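Local coordinates for protein 2-oxoglutarate dehydrogenase E3 component (Thermus thermophilus, PDB 2YQU) that probably oxidises the dihydrolipoyl groups of 2-oxo acid dehydrogenase complexes with NAD(+), passing the electrons through a bound FAD and a redox-active disulfide, at residues R153-T156 and S157-L161; A79-A82 and H83-K86; I18-Q22 and L23-V27. One frame throughout, in Å; residues are numbered along the deposited sequence.

Contact 1 of 3, residues R153-T156 and S157-L161; sequences RVVT and STEAL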
loop_
_atom_site.group_PDB
_atom_site.type_symbol
_atom_site.label_atom_id
_atom_site.label_comp_id
_atom_site.label_asym_id
_atom_site.label_seq_id
_atom_site.Cartn_x
_atom_site.Cartn_y
_atom_site.Cartn_z
ATOM N N ARG A 153 -11.258 0.688 36.254
ATOM C CA ARG A 153 -11.253 2.126 35.995
ATOM C C ARG A 153 -9.883 2.630 35.544
ATOM O O ARG A 153 -9.798 3.510 34.692
ATOM C CB ARG A 153 -11.701 2.890 37.253
ATOM C CG ARG A 153 -13.199 2.770 37.550
ATOM C CD ARG A 153 -14.081 3.395 36.480
ATOM N NE ARG A 153 -15.507 3.361 36.804
ATOM C CZ ARG A 153 -16.477 3.641 35.935
ATOM N NH1 ARG A 153 -17.748 3.584 36.319
ATOM N NH2 ARG A 153 -16.188 3.990 34.684
ATOM N N VAL A 154 -8.826 2.103 36.153
ATOM C CA VAL A 154 -7.454 2.334 35.724
ATOM C C VAL A 154 -6.954 1.033 35.108
ATOM O O VAL A 154 -6.903 0.007 35.783
ATOM C CB VAL A 154 -6.550 2.736 36.905
ATOM C CG1 VAL A 154 -5.140 3.047 36.425
ATOM C CG2 VAL A 154 -7.143 3.933 37.636
ATOM N N VAL A 155 -6.574 1.083 33.833
ATOM C CA VAL A 155 -6.402 -0.118 33.024
ATOM C C VAL A 155 -5.119 -0.133 32.199
ATOM O O VAL A 155 -4.463 0.890 32.032
ATOM C CB VAL A 155 -7.580 -0.286 32.028
ATOM C CG1 VAL A 155 -8.930 -0.298 32.758
ATOM C CG2 VAL A 155 -7.560 0.802 30.944
ATOM N N THR A 156 -4.796 -1.316 31.682
ATOM C CA THR A 156 -3.758 -1.495 30.674
ATOM C C THR A 156 -4.396 -1.636 29.299
ATOM O O THR A 156 -5.619 -1.597 29.157
ATOM C CB THR A 156 -2.901 -2.752 30.964
ATOM O OG1 THR A 156 -3.702 -3.942 30.837
ATOM C CG2 THR A 156 -2.401 -2.754 32.393
ATOM N N SER A 157 -3.558 -1.845 28.286
ATOM C CA SER A 157 -4.034 -1.924 26.913
ATOM C C SER A 157 -5.059 -3.039 26.733
ATOM O O SER A 157 -5.968 -2.912 25.934
ATOM C CB SER A 157 -2.868 -2.114 25.936
ATOM O OG SER A 157 -2.001 -3.144 26.357
ATOM N N THR A 158 -4.923 -4.125 27.486
ATOM C CA THR A 158 -5.822 -5.263 27.331
ATOM C C THR A 158 -7.287 -4.895 27.581
ATOM O O THR A 158 -8.170 -5.277 26.811
ATOM C CB THR A 158 -5.397 -6.397 28.276
ATOM O OG1 THR A 158 -4.113 -6.896 27.870
ATOM C CG2 THR A 158 -6.313 -7.586 28.138
ATOM N N GLU A 159 -7.525 -4.159 28.661
ATOM C CA GLU A 159 -8.876 -3.786 29.057
ATOM C C GLU A 159 -9.395 -2.667 28.167
ATOM O O GLU A 159 -10.596 -2.554 27.934
ATOM C CB GLU A 159 -8.899 -3.350 30.519
ATOM C CG GLU A 159 -8.612 -4.471 31.499
ATOM C CD GLU A 159 -7.140 -4.859 31.608
ATOM O OE1 GLU A 159 -6.843 -6.068 31.754
ATOM O OE2 GLU A 159 -6.270 -3.974 31.582
ATOM N N ALA A 160 -8.476 -1.859 27.650
ATOM C CA ALA A 160 -8.836 -0.776 26.741
ATOM C C ALA A 160 -9.302 -1.280 25.373
ATOM O O ALA A 160 -9.898 -0.528 24.614
ATOM C CB ALA A 160 -7.685 0.188 26.580
ATOM N N LEU A 161 -9.026 -2.538 25.056
ATOM C CA LEU A 161 -9.556 -3.169 23.846
ATOM C C LEU A 161 -11.016 -3.608 23.987
ATOM O O LEU A 161 -11.643 -3.993 22.991
ATOM C CB LEU A 161 -8.719 -4.393 23.483
ATOM C CG LEU A 161 -7.267 -4.125 23.092
ATOM C CD1 LEU A 161 -6.450 -5.404 23.224
ATOM C CD2 LEU A 161 -7.209 -3.576 21.678
#

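Contact 2 of 3, residues A79-A82 and H83-K86; sequences ALMA and HKDK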
loop_
_atom_site.group_PDB
_atom_site.type_symbol
_atom_site.label_atom_id
_atom_site.label_comp_id
_atom_site.label_asym_id
_atom_site.label_seq_id
_atom_site.Cartn_x
_atom_site.Cartn_y
_atom_site.Cartn_z
ATOM N N ALA A 79 -21.411 -5.506 18.173
ATOM C CA ALA A 79 -21.007 -5.968 16.843
ATOM C C ALA A 79 -19.540 -5.632 16.564
ATOM O O ALA A 79 -18.836 -6.430 15.963
ATOM C CB ALA A 79 -21.905 -5.366 15.768
ATOM N N LEU A 80 -19.090 -4.462 17.023
ATOM C CA LEU A 80 -17.702 -4.026 16.874
ATOM C C LEU A 80 -16.768 -4.980 17.617
ATOM O O LEU A 80 -15.756 -5.421 17.076
ATOM C CB LEU A 80 -17.520 -2.597 17.408
ATOM C CG LEU A 80 -16.182 -1.908 17.089
ATOM C CD1 LEU A 80 -16.218 -1.346 15.691
ATOM C CD2 LEU A 80 -15.859 -0.809 18.091
ATOM N N MET A 81 -17.141 -5.327 18.844
ATOM C CA MET A 81 -16.331 -6.208 19.682
ATOM C C MET A 81 -16.409 -7.649 19.181
ATOM O O MET A 81 -15.438 -8.396 19.290
ATOM C CB MET A 81 -16.774 -6.113 21.143
ATOM C CG MET A 81 -16.459 -4.773 21.779
ATOM S SD MET A 81 -14.692 -4.513 21.943
ATOM C CE MET A 81 -14.655 -2.869 22.553
ATOM N N ALA A 82 -17.550 -8.027 18.609
ATOM C CA ALA A 82 -17.725 -9.364 18.053
ATOM C C ALA A 82 -16.794 -9.563 16.857
ATOM O O ALA A 82 -16.205 -10.620 16.704
ATOM C CB ALA A 82 -19.171 -9.599 17.655
ATOM N N HIS A 83 -16.657 -8.539 16.023
ATOM C CA HIS A 83 -15.743 -8.598 14.885
ATOM C C HIS A 83 -14.308 -8.783 15.393
ATOM O O HIS A 83 -13.570 -9.625 14.891
ATOM C CB HIS A 83 -15.841 -7.331 14.026
ATOM C CG HIS A 83 -14.772 -7.239 12.985
ATOM N ND1 HIS A 83 -14.734 -8.070 11.886
ATOM C CD2 HIS A 83 -13.682 -6.440 12.895
ATOM C CE1 HIS A 83 -13.670 -7.778 11.158
ATOM N NE2 HIS A 83 -13.012 -6.799 11.750
ATOM N N LYS A 84 -13.936 -7.995 16.397
ATOM C CA LYS A 84 -12.606 -8.053 16.991
ATOM C C LYS A 84 -12.318 -9.472 17.456
ATOM O O LYS A 84 -11.281 -10.045 17.124
ATOM C CB LYS A 84 -12.518 -7.091 18.177
ATOM C CG LYS A 84 -11.160 -7.063 18.894
ATOM C CD LYS A 84 -11.243 -6.360 20.252
ATOM C CE LYS A 84 -12.092 -7.155 21.254
ATOM N NZ LYS A 84 -11.901 -6.703 22.653
ATOM N N ASP A 85 -13.258 -10.039 18.199
ATOM C CA ASP A 85 -13.084 -11.367 18.780
ATOM C C ASP A 85 -12.981 -12.448 17.708
ATOM O O ASP A 85 -12.214 -13.388 17.858
ATOM C CB ASP A 85 -14.246 -11.712 19.712
ATOM C CG ASP A 85 -14.201 -10.945 21.017
ATOM O OD1 ASP A 85 -15.270 -10.823 21.655
ATOM O OD2 ASP A 85 -13.164 -10.430 21.481
ATOM N N LYS A 86 -13.763 -12.305 16.644
ATOM C CA LYS A 86 -13.784 -13.266 15.543
ATOM C C LYS A 86 -12.459 -13.244 14.777
ATOM O O LYS A 86 -11.953 -14.291 14.371
ATOM C CB LYS A 86 -14.940 -12.936 14.600
ATOM C CG LYS A 86 -15.165 -13.929 13.483
ATOM C CD LYS A 86 -16.492 -13.640 12.785
ATOM C CE LYS A 86 -16.754 -14.597 11.643
ATOM N NZ LYS A 86 -18.173 -14.520 11.205
#

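Contact 3 of 3, residues I18-Q22 and L23-V27; sequences IRAAQ and LGMKV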
loop_
_atom_site.group_PDB
_atom_site.type_symbol
_atom_site.label_atom_id
_atom_site.label_comp_id
_atom_site.label_asym_id
_atom_site.label_seq_id
_atom_site.Cartn_x
_atom_site.Cartn_y
_atom_site.Cartn_z
ATOM N N ILE A 18 7.907 -22.930 13.702
ATOM C CA ILE A 18 7.565 -23.364 12.344
ATOM C C ILE A 18 8.822 -23.420 11.467
ATOM O O ILE A 18 9.042 -24.398 10.768
ATOM C CB ILE A 18 6.486 -22.445 11.694
ATOM C CG1 ILE A 18 5.158 -22.549 12.449
ATOM C CG2 ILE A 18 6.293 -22.791 10.221
ATOM C CD1 ILE A 18 4.190 -21.415 12.136
ATOM N N ARG A 19 9.655 -22.384 11.513
ATOM C CA ARG A 19 10.896 -22.394 10.747
ATOM C C ARG A 19 11.818 -23.542 11.152
ATOM O O ARG A 19 12.425 -24.194 10.286
ATOM C CB ARG A 19 11.637 -21.067 10.889
ATOM C CG ARG A 19 12.830 -20.928 9.964
ATOM C CD ARG A 19 12.470 -20.932 8.479
ATOM N NE ARG A 19 13.676 -20.993 7.656
ATOM C CZ ARG A 19 13.836 -21.738 6.567
ATOM N NH1 ARG A 19 12.882 -22.549 6.127
ATOM N NH2 ARG A 19 14.986 -21.679 5.909
ATOM N N ALA A 20 11.924 -23.780 12.454
ATOM C CA ALA A 20 12.742 -24.865 12.986
ATOM C C ALA A 20 12.265 -26.218 12.449
ATOM O O ALA A 20 13.078 -27.046 12.012
ATOM C CB ALA A 20 12.728 -24.849 14.514
ATOM N N ALA A 21 10.951 -26.422 12.458
ATOM C CA ALA A 21 10.358 -27.625 11.877
ATOM C C ALA A 21 10.720 -27.752 10.399
ATOM O O ALA A 21 11.067 -28.835 9.939
ATOM C CB ALA A 21 8.847 -27.625 12.054
ATOM N N GLN A 22 10.646 -26.646 9.659
ATOM C CA GLN A 22 11.018 -26.631 8.245
ATOM C C GLN A 22 12.480 -27.015 8.030
ATOM O O GLN A 22 12.831 -27.584 6.998
ATOM C CB GLN A 22 10.749 -25.255 7.628
ATOM C CG GLN A 22 9.278 -24.928 7.484
ATOM C CD GLN A 22 9.027 -23.563 6.849
ATOM O OE1 GLN A 22 9.954 -22.759 6.693
ATOM N NE2 GLN A 22 7.775 -23.305 6.483
ATOM N N LEU A 23 13.325 -26.709 9.009
ATOM C CA LEU A 23 14.753 -27.020 8.933
ATOM C C LEU A 23 15.057 -28.453 9.368
ATOM O O LEU A 23 16.190 -28.910 9.249
ATOM C CB LEU A 23 15.555 -26.028 9.784
ATOM C CG LEU A 23 15.518 -24.592 9.247
ATOM C CD1 LEU A 23 15.973 -23.607 10.313
ATOM C CD2 LEU A 23 16.357 -24.460 7.990
ATOM N N GLY A 24 14.038 -29.150 9.864
ATOM C CA GLY A 24 14.145 -30.552 10.225
ATOM C C GLY A 24 14.316 -30.822 11.704
ATOM O O GLY A 24 14.620 -31.944 12.093
ATOM N N MET A 25 14.132 -29.799 12.530
ATOM C CA MET A 25 14.252 -29.936 13.978
ATOM C C MET A 25 12.991 -30.556 14.579
ATOM O O MET A 25 11.879 -30.350 14.078
ATOM C CB MET A 25 14.494 -28.562 14.629
ATOM C CG MET A 25 15.758 -27.844 14.163
ATOM S SD MET A 25 16.071 -26.344 15.123
ATOM C CE MET A 25 16.892 -27.072 16.525
ATOM N N LYS A 26 13.174 -31.311 15.657
ATOM C CA LYS A 26 12.062 -31.792 16.467
ATOM C C LYS A 26 11.817 -30.727 17.511
ATOM O O LYS A 26 12.687 -30.459 18.331
ATOM C CB LYS A 26 12.404 -33.118 17.149
ATOM C CG LYS A 26 11.312 -33.642 18.055
ATOM C CD LYS A 26 11.722 -34.942 18.747
ATOM C CE LYS A 26 10.599 -35.499 19.616
ATOM N NZ LYS A 26 11.127 -36.408 20.698
ATOM N N VAL A 27 10.634 -30.126 17.475
ATOM C CA VAL A 27 10.372 -28.904 18.223
ATOM C C VAL A 27 9.228 -29.083 19.204
ATOM O O VAL A 27 8.197 -29.668 18.872
ATOM C CB VAL A 27 10.002 -27.741 17.278
ATOM C CG1 VAL A 27 9.827 -26.458 18.068
ATOM C CG2 VAL A 27 11.053 -27.583 16.196
HETATM O O HOH W 1 10.817 -30.935 11.462
#

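Contact 1 of 3, residues R153-T156 and S157-L161
Thr-156 and Glu-159 meet through a single carboxylate oxygen. Glu-159 OE2 accepts the hydroxyl of Thr-156 OG1 at 2.7 Å and the backbone amide Thr-156 N at 3.0 Å. The hydroxyl arrives on the syn side, 20° out of the carboxylate plane, whereas the amide comes nearly end-on to the C-O bond. Thr-156 OG1 stands between its own N and carbonyl carbon (chi1 66°), which brings hydroxyl and amide to bear on the same oxygen, while the glutamate chain bends at chi2 (77°) to fold back over the turn. Nearer the backbone, Glu-159 CB is 3.7 Å from Val-155 CB, the two side chains running past each other in opposite directions. The backbone closes the turn: Ala-160 N donates to Thr-156 O at 3.2 Å, with a weak second bond from Glu-159 N. A glutamate three residues on that takes the Thr-156 amide resembles the side-chain-to-amide half of a capping box, at the start of the short, weakly bonded helix 157-160. Strand 154-155 before it edges the parallel sheet that also holds 255-258 and 169-173. Ser-157 touches FAD and the NAD(+)-binding Ile-178. Cut back to an alanine here, Glu-159 would probably leave the Thr-156 amide and hydroxyl without their shared acceptor and the hydroxyl freer to turn. Two donors on OE2 probably stabilise its charge, tying the corner by side chain and backbone alike.

Contact 2 of 3, residues A79-A82 and H83-K86
Met-81 and Lys-84 lie side by side near the start of helix 77-102, a long helix that packs against helix 45-63 and reaches the second subunit. Their side chains point the same way, and Met-81 SD comes within 3.6 Å of Lys-84 NZ and 3.8 Å of Lys-84 CE. Two bends make this meeting possible: Met-81 turns at chi2 (-67°), while Lys-84, whose first carbons run straight, turns at chi3 (67°) to swing its ammonium group alongside the sulfur. The sulfur lies next to the ammonium group, whose hydrogen-bond partner is Leu-161 O, in the turn after helix 157-160; Lys-84 also packs on Pro-47. The helix beneath has regular alpha-helical bonding from residue i+4 back to i, with Lys-84 N donating to Leu-80 O at 3.2 Å and Asp-85 N to Met-81 O at 2.9 Å. Around this second carbonyl the aspartate folds back on its own turn, and Asp-85 OD1 stands 3.4 Å from Met-81 O, an approach of two acceptors and no bond. One turn after Ala-79, His-83 N donates to Ala-79 O at 3.0 Å, and His-83 CB sits against Leu-80 O at 3.6 Å. The imidazole itself leads off toward the dimer interface, where His-83 NE2 bonds to Ala-378 O of the second subunit and the side chain packs on Arg-377 of that subunit. Leu-80 lies against Leu-51 and Thr-54 of helix 45-63 and against Leu-66 of the second subunit.

Contact 3 of 3, residues I18-Q22 and L23-V27
Leu-23 lies obliquely over the side chain of Arg-19 at the end of helix 11-22, the helix of a Rossmann-type beta-alpha-beta unit between strands 2-7 and 27-31. Leu-23 CD2 covers one face of the guanidinium, displaced toward its rim, and is 3.7 Å from Arg-19 NH2. The same flat group meets Gln-22 at its edge: Arg-19 NH1 donates to Gln-22 OE1 at 3.0 Å, with the oxygen only 11° out of the guanidinium plane. Arg-19 bends at chi2 (63°), which carries the guanidinium toward the C-terminal end of the helix, where these two neighbours meet it. Beyond them, Arg-19 NE forms a salt bridge with Glu-322, and Gln-22 NE2 donates to Pro-452 O of the second subunit, which helps to hold the amide's orientation. The helix closes in a Schellman motif. Met-25 N reaches back to Ala-20 O at 3.0 Å, and Gly-24 N bonds to Ala-21 O from well above the carbonyl plane. Gly-24 makes the reversal with a positive phi (101°), at which any beta carbon would collide with the carbonyl oxygen of Leu-23. The apolar contact usual in this motif follows, as Met-25 SD touches Ala-20 CB at 3.7 Å. Val-27, entering the next strand, turns toward the helix and sets its CG2 3.6 Å from that same methyl, which sulfur and valine branch thus meet from directions roughly at right angles; Ala-20 also packs on Leu-4. On the backbone, one water donates both to Ala-21 O, at 2.6 Å, and to Met-25 O, at 2.9 Å.

Overall arrangement
Contacts 1 and 2 adjoin, their centres 17 Å apart: Leu-161 O, at the end of contact 1, lies 2.7 Å from Lys-84 NZ of contact 2, a probable hydrogen bond, and 3.2 Å from Met-81 CE. Contact 3 stands apart, its centre 37 Å from that of contact 1 and 34 Å from that of contact 2. Their distances from FAD differ. The side chain of Ser-157 in contact 1 is about 4 Å from the cofactor, that of Lys-84 about 10 Å and that of Arg-19 about 13 Å. Contacts 2 and 3 both reach the second subunit, whereas contact 1 meets no other chain.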